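Local coordinates for protein ribonuclease VapC5 (Mycobacterium tuberculosis, PDB 3DBO) that probably acts as the toxin of a type II toxin-antitoxin pair, a magnesium-dependent PIN-domain ribonuclease whose limited RNA-cleaving activity is seen in complex with its antitoxin VapB5, at residues Q73-A76 with T77-V81. Numbering follows the deposited sequence. Where two conformers were deposited one is given.
Sequences QRLA and TLESV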
loop_
_atom_site.group_PDB
_atom_site.type_symbol
_atom_site.label_atom_id
_atom_site.label_comp_id
_atom_site.label_asym_id
_atom_site.label_seq_id
_atom_site.Cartn_x
_atom_site.Cartn_y
_atom_site.Cartn_z
ATOM N N GLN B 73 -18.381 -5.338 -1.243
ATOM C CA GLN B 73 -17.438 -4.462 -1.956
ATOM C C GLN B 73 -15.991 -4.735 -1.506
ATOM O O GLN B 73 -15.076 -4.840 -2.327
ATOM C CB GLN B 73 -17.798 -2.986 -1.775
ATOM C CG GLN B 73 -17.054 -2.058 -2.732
ATOM C CD GLN B 73 -17.051 -2.575 -4.162
ATOM O OE1 GLN B 73 -18.108 -2.673 -4.798
ATOM N NE2 GLN B 73 -15.870 -2.936 -4.666
ATOM N N ARG B 74 -15.803 -4.804 -0.199
ATOM C CA ARG B 74 -14.461 -4.960 0.374
ATOM C C ARG B 74 -13.924 -6.342 0.055
ATOM O O ARG B 74 -12.722 -6.522 -0.156
ATOM C CB ARG B 74 -14.490 -4.703 1.872
ATOM C CG ARG B 74 -14.648 -3.205 2.219
ATOM C CD ARG B 74 -14.580 -2.972 3.690
ATOM N NE ARG B 74 -14.913 -1.594 4.044
ATOM C CZ ARG B 74 -14.982 -1.131 5.285
ATOM N NH1 ARG B 74 -14.745 -1.936 6.310
ATOM N NH2 ARG B 74 -15.300 0.144 5.499
ATOM N N LEU B 75 -14.819 -7.317 -0.002
ATOM C CA LEU B 75 -14.421 -8.664 -0.375
ATOM C C LEU B 75 -13.908 -8.699 -1.834
ATOM O O LEU B 75 -12.870 -9.307 -2.114
ATOM C CB LEU B 75 -15.549 -9.674 -0.108
ATOM C CG LEU B 75 -15.148 -11.135 -0.358
ATOM C CD1 LEU B 75 -13.930 -11.583 0.494
ATOM C CD2 LEU B 75 -16.355 -12.041 -0.140
ATOM N N ALA B 76 -14.609 -8.031 -2.751
ATOM C CA ALA B 76 -14.073 -7.809 -4.113
ATOM C C ALA B 76 -12.678 -7.130 -4.122
ATOM O O ALA B 76 -11.804 -7.491 -4.904
ATOM C CB ALA B 76 -15.080 -6.981 -4.969
ATOM N N THR B 77 -12.483 -6.145 -3.255
ATOM C CA THR B 77 -11.166 -5.472 -3.175
ATOM C C THR B 77 -10.084 -6.489 -2.758
ATOM O O THR B 77 -9.004 -6.562 -3.360
ATOM C CB THR B 77 -11.216 -4.289 -2.183
ATOM O OG1 THR B 77 -12.394 -3.503 -2.431
ATOM C CG2 THR B 77 -9.971 -3.411 -2.331
ATOM N N LEU B 78 -10.376 -7.272 -1.721
ATOM C CA LEU B 78 -9.447 -8.313 -1.256
ATOM C C LEU B 78 -9.124 -9.310 -2.369
ATOM O O LEU B 78 -7.956 -9.693 -2.573
ATOM C CB LEU B 78 -9.998 -9.045 -0.010
ATOM C CG LEU B 78 -9.139 -10.200 0.533
ATOM C CD1 LEU B 78 -7.762 -9.687 0.983
ATOM C CD2 LEU B 78 -9.840 -10.943 1.664
ATOM N N GLU B 79 -10.157 -9.720 -3.108
ATOM C CA GLU B 79 -9.990 -10.671 -4.183
ATOM C C GLU B 79 -9.144 -10.108 -5.322
ATOM O O GLU B 79 -8.490 -10.874 -6.014
ATOM C CB GLU B 79 -11.366 -11.159 -4.697
ATOM C CG GLU B 79 -12.030 -12.174 -3.735
ATOM C CD GLU B 79 -13.554 -12.265 -3.883
ATOM O OE1 GLU B 79 -14.164 -11.321 -4.444
ATOM O OE2 GLU B 79 -14.141 -13.273 -3.417
ATOM N N SER B 80 -9.150 -8.787 -5.510
ATOM C CA SER B 80 -8.389 -8.161 -6.614
ATOM C C SER B 80 -6.874 -8.379 -6.503
ATOM O O SER B 80 -6.155 -8.243 -7.491
ATOM C CB SER B 80 -8.732 -6.665 -6.771
ATOM O OG SER B 80 -8.053 -5.844 -5.834
ATOM N N VAL B 81 -6.397 -8.731 -5.311
ATOM C CA VAL B 81 -4.969 -9.035 -5.165
ATOM C C VAL B 81 -4.617 -10.511 -5.250
ATOM O O VAL B 81 -3.458 -10.871 -5.056
ATOM C CB VAL B 81 -4.361 -8.398 -3.911
ATOM C CG1 VAL B 81 -4.528 -6.907 -3.996
ATOM C CG2 VAL B 81 -5.005 -8.916 -2.651
#
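Thr77 sits one turn beyond Gln73 on helix 68-79, and its amide N gives a hydrogen bond of 3.0 Å to Gln73 O. The hydroxyl lies equally near that carbonyl: OG1 stands beside the threonine's own backbone N (chi1 -46°), which places it 3.0 Å from Gln73 O. Its stronger partner is a backbone group of the bound chain of another protein; the hydroxyl thus lies between its own helix and the other protein. Leu78 N continues the ladder with a 2.9 Å bond to Arg74 O, at 166° the straightest of the series, while the Leu78 side chain turns to Leu55, Leu58 and Val62 of helix 52-64. Arg74 extends the same well-packed side: NE and NH1 each form a salt bridge to an acidic side chain of the other protein, and NH1 also bonds to Gly61 O.

The exposed flank is looser. Leu75 CD1 only approaches Leu78 CD2, at 4.3 Å, and the carboxylate of Glu79 leans back over the preceding turn, its OE2 3.9 Å from Leu75 CG. Here the backbone supplies the firm link, from Glu79 N to Leu75 O.

Toward the last turn the ladder weakens: the weak bond from Ser80 N to Ala76 O bends to 133°. Ser80 OG folds back on Thr77 O at 2.7 Å, meeting a lone pair in the carbonyl plane. Thr77 and Ser80 also touch Phe30. The whole is the last part of an alpha-helix packed on helix 52-64 of the PIN domain, with its other side bound by another protein.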